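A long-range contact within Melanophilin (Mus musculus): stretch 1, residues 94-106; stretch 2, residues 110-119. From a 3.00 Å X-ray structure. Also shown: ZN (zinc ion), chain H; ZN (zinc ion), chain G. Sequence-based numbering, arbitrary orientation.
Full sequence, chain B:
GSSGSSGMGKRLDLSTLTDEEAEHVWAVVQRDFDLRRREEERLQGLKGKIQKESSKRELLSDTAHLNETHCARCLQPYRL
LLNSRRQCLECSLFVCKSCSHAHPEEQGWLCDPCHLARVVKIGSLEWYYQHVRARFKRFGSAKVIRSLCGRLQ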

# COMPACT_ATOMS: atom_id res chain seq x y z
N PHE B 94 -5.24 -5.26 33.10
CA PHE B 94 -6.64 -5.20 32.74
C PHE B 94 -7.06 -3.81 32.34
O PHE B 94 -6.51 -2.83 32.82
N VAL B 95 -8.04 -3.75 31.45
CA VAL B 95 -8.56 -2.49 30.96
C VAL B 95 -10.02 -2.69 30.58
O VAL B 95 -10.47 -3.82 30.36
N CYS B 96 -10.77 -1.59 30.48
CA CYS B 96 -12.18 -1.68 30.14
C CYS B 96 -12.34 -1.94 28.65
O CYS B 96 -11.37 -1.86 27.89
N LYS B 97 -13.56 -2.28 28.25
CA LYS B 97 -13.86 -2.55 26.85
C LYS B 97 -13.43 -1.38 25.97
O LYS B 97 -12.78 -1.55 24.94
N SER B 98 -13.80 -0.18 26.40
CA SER B 98 -13.48 1.03 25.64
C SER B 98 -12.00 1.26 25.39
O SER B 98 -11.63 1.89 24.42
N CYS B 99 -11.15 0.74 26.28
CA CYS B 99 -9.71 0.92 26.15
C CYS B 99 -9.01 -0.32 25.63
O CYS B 99 -7.79 -0.40 25.59
N SER B 100 -9.81 -1.30 25.21
CA SER B 100 -9.27 -2.55 24.71
C SER B 100 -9.55 -2.71 23.23
O SER B 100 -10.39 -2.01 22.67
N HIS B 101 -8.84 -3.64 22.60
CA HIS B 101 -9.00 -3.92 21.18
C HIS B 101 -8.73 -5.40 20.92
O HIS B 101 -7.83 -5.98 21.52
N ALA B 102 -9.51 -5.99 20.02
CA ALA B 102 -9.36 -7.40 19.67
C ALA B 102 -8.23 -7.52 18.66
O ALA B 102 -8.36 -7.02 17.56
N HIS B 103 -7.14 -8.20 19.00
CA HIS B 103 -6.05 -8.25 18.04
C HIS B 103 -6.10 -9.32 16.97
O HIS B 103 -6.71 -10.36 17.14
N PRO B 104 -5.46 -9.04 15.83
CA PRO B 104 -5.31 -9.82 14.59
C PRO B 104 -5.36 -11.33 14.61
O PRO B 104 -6.15 -11.93 13.87
N GLU B 105 -4.54 -11.97 15.42
CA GLU B 105 -4.52 -13.43 15.42
C GLU B 105 -4.34 -14.11 16.77
O GLU B 105 -3.23 -14.47 17.14
N GLU B 106 -5.46 -14.30 17.48
CA GLU B 106 -5.49 -14.95 18.80
C GLU B 106 -6.77 -14.63 19.55
O GLU B 106 -7.18 -13.48 19.62
N LEU B 110 -6.27 -6.69 23.29
CA LEU B 110 -5.07 -5.87 23.50
C LEU B 110 -5.47 -4.53 24.10
O LEU B 110 -6.54 -4.01 23.78
N CYS B 111 -4.62 -3.97 24.96
CA CYS B 111 -4.93 -2.67 25.57
C CYS B 111 -4.62 -1.55 24.58
O CYS B 111 -3.66 -1.65 23.83
N ASP B 112 -5.44 -0.49 24.58
CA ASP B 112 -5.23 0.61 23.64
C ASP B 112 -3.78 1.03 23.42
O ASP B 112 -3.42 1.50 22.34
N PRO B 113 -2.93 0.89 24.44
CA PRO B 113 -1.54 1.27 24.20
C PRO B 113 -0.86 0.18 23.37
O PRO B 113 -0.32 0.45 22.31
N CYS B 114 -0.91 -1.06 23.86
CA CYS B 114 -0.30 -2.19 23.16
C CYS B 114 -0.76 -2.28 21.71
O CYS B 114 -0.01 -2.74 20.85
N HIS B 115 -1.99 -1.83 21.44
CA HIS B 115 -2.53 -1.83 20.09
C HIS B 115 -1.77 -0.83 19.23
O HIS B 115 -1.32 -1.17 18.14
N LEU B 116 -1.64 0.40 19.70
CA LEU B 116 -0.91 1.42 18.94
C LEU B 116 0.53 0.95 18.79
O LEU B 116 1.14 1.07 17.73
N ALA B 117 1.07 0.41 19.87
CA ALA B 117 2.44 -0.09 19.89
C ALA B 117 2.69 -0.98 18.70
O ALA B 117 3.78 -0.98 18.14
N ARG B 118 1.67 -1.75 18.32
CA ARG B 118 1.77 -2.67 17.19
C ARG B 118 1.52 -2.04 15.81
O ARG B 118 2.19 -2.38 14.84
N VAL B 119 0.55 -1.13 15.71
CA VAL B 119 0.27 -0.46 14.45
C VAL B 119 1.55 0.26 14.03
O VAL B 119 1.92 0.29 12.85

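Small zinc-binding domains illustrate a general principle: metal ions and a short β-ladder fix the backbone, and side chains fill what space remains. The contact between residues 94-106 and 110-119 of melanophilin, which buries 559 Å² in all, is a compact example.

Stretch 2 opens as a strand antiparallel to Ser-100 and His-101. Leu-110 pairs with His-101 (m) through two short backbone hydrogen bonds, Leu-110 N to His-101 O at 2.5 Å and His-101 N to Leu-110 O at 2.6 Å, so their side chains leave the ladder on the same face. The leucine adopts m for chi1 and t for chi2, a shape that carries its CD1 to 3.1 Å from His-103 CB, a very tight approach. His-103 points toward stretch 2 with a chi1 of 97°, between the usual wells.

Cys-111 alternates to the other face, which it shares with Ser-100. Cys-111 CB lies 3.9 Å from Val-95 CG1, a modest apolar contact made by a valine in the m rotamer, while the p rotamer of the cysteine sets the position of SG. Its SG binds one zinc ion at 2.4 Å and also caps the helix that follows, accepting from Cys-114 N at 3.5 Å. The second zinc is held from stretch 1, where Cys-96 SG (p) and Cys-99 SG (m) each bind it at 2.5 Å. Each ion has two further ligands elsewhere in the structure.

The helix begins at Asp-112, whose N donates to Cys-99 O at 2.6 Å. Its CA-to-CB bond runs sideways, yet with chi1 at -101° the carboxylate comes nearer to stretch 1: OD1 lies 2.8 Å from His-101 NE2, near the plane of the imidazole and at its edge.

Pro-113 makes no contact across the interface, and Cys-114, in the m rotamer, instead serves the same zinc as Cys-111, with its SG at 2.4 Å from the metal. One turn beyond Cys-111, His-115 (t) points toward stretch 1 and covers one face of the His-101 ring. The closest atoms are His-115 ND1 and His-101 CD2, 3.7 Å apart, and the ring planes meet obliquely at 40°.

Farther along the helix, Arg-118, whose CA-to-CB bond points toward stretch 1, is extended with chi1 to chi3 all t. Its guanidinium lays one face against Pro-104, with NH2 3.9 Å from Pro-104 CB, while NH1 reaches 4.1 Å from His-103 CD2. Glu-105 OE2, 4.3 Å from Arg-118 NH2, lies beyond salt-bridge range, and this glutamate is poorly ordered.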

# COMPACT_ATOMS: atom_id res chain seq x y z
CB PHE B 94 -7.53 -5.67 33.89
CG PHE B 94 -7.23 -7.06 34.35
CD1 PHE B 94 -6.05 -7.34 35.04
CD2 PHE B 94 -8.14 -8.09 34.11
CE1 PHE B 94 -5.77 -8.63 35.48
CE2 PHE B 94 -7.87 -9.38 34.55
CZ PHE B 94 -6.68 -9.65 35.24
CB VAL B 95 -7.79 -2.03 29.72
CG1 VAL B 95 -6.32 -1.93 30.03
CG2 VAL B 95 -8.01 -3.00 28.59
CB CYS B 96 -12.93 -0.39 30.53
SG CYS B 96 -12.69 1.11 29.52
CB LYS B 97 -15.37 -2.80 26.68
CG LYS B 97 -15.82 -3.07 25.23
CD LYS B 97 -17.35 -3.20 25.11
CE LYS B 97 -17.78 -3.24 23.65
NZ LYS B 97 -19.27 -3.33 23.49
CB SER B 98 -14.07 2.24 26.37
OG SER B 98 -15.33 1.92 26.94
CB CYS B 99 -9.12 1.31 27.50
SG CYS B 99 -9.84 2.80 28.24
CB SER B 100 -9.89 -3.72 25.47
OG SER B 100 -11.30 -3.63 25.49
CB HIS B 101 -8.02 -3.09 20.36
CG HIS B 101 -8.45 -1.67 20.15
ND1 HIS B 101 -9.65 -1.34 19.55
CD2 HIS B 101 -7.85 -0.50 20.44
CE1 HIS B 101 -9.76 -0.03 19.48
NE2 HIS B 101 -8.68 0.51 20.01
CB ALA B 102 -10.64 -7.91 19.06
CB HIS B 103 -4.69 -8.25 18.75
CG HIS B 103 -4.08 -9.61 18.94
ND1 HIS B 103 -4.29 -10.35 20.08
CD2 HIS B 103 -3.19 -10.29 18.20
CE1 HIS B 103 -3.55 -11.44 20.03
NE2 HIS B 103 -2.87 -11.43 18.90
CB PRO B 104 -3.98 -9.31 14.05
CG PRO B 104 -4.06 -7.88 14.36
CD PRO B 104 -4.58 -7.86 15.78
CB GLU B 105 -3.43 -13.90 14.45
CG GLU B 105 -3.66 -13.42 13.01
CD GLU B 105 -2.38 -12.96 12.30
OE1 GLU B 105 -1.45 -13.78 12.13
OE2 GLU B 105 -2.32 -11.77 11.92
CB GLU B 106 -4.31 -14.52 19.66
CG GLU B 106 -3.13 -15.46 19.59
CD GLU B 106 -1.94 -14.93 20.36
OE1 GLU B 106 -2.08 -14.72 21.58
OE2 GLU B 106 -0.88 -14.74 19.74
CB LEU B 110 -4.35 -5.60 22.17
CG LEU B 110 -3.59 -6.72 21.48
CD1 LEU B 110 -2.93 -6.16 20.23
CD2 LEU B 110 -2.55 -7.31 22.41
CB CYS B 111 -4.13 -2.48 26.87
SG CYS B 111 -2.34 -2.53 26.72
CB ASP B 112 -6.09 1.83 24.02
CG ASP B 112 -7.34 1.94 23.15
OD1 ASP B 112 -7.18 1.93 21.91
OD2 ASP B 112 -8.48 2.03 23.67
CB PRO B 113 -0.97 1.36 25.60
CG PRO B 113 -2.12 1.86 26.37
CD PRO B 113 -3.24 0.98 25.87
CB CYS B 114 -0.62 -3.51 23.88
SG CYS B 114 0.35 -3.83 25.40
CB HIS B 115 -4.01 -1.49 20.10
CG HIS B 115 -4.61 -1.30 18.74
ND1 HIS B 115 -4.93 -0.06 18.22
CD2 HIS B 115 -4.96 -2.21 17.79
CE1 HIS B 115 -5.45 -0.21 17.02
NE2 HIS B 115 -5.48 -1.50 16.73
CB LEU B 116 -0.93 2.77 19.68
CG LEU B 116 -2.27 3.49 19.89
CD1 LEU B 116 -2.03 4.84 20.54
CD2 LEU B 116 -2.98 3.68 18.54
CB ALA B 117 2.69 -0.86 21.18
CB ARG B 118 0.84 -3.86 17.42
CG ARG B 118 0.92 -4.90 16.34
CD ARG B 118 0.14 -6.14 16.71
NE ARG B 118 -0.05 -6.99 15.54
CZ ARG B 118 0.04 -8.32 15.56
NH1 ARG B 118 0.34 -8.93 16.70
NH2 ARG B 118 -0.15 -9.02 14.45
CB VAL B 119 -0.88 0.57 14.60
CG1 VAL B 119 -0.96 1.50 13.39
CG2 VAL B 119 -2.20 -0.17 14.75
ZN ZN H . -10.59 2.16 30.49
ZN ZN G . -1.05 -4.49 27.22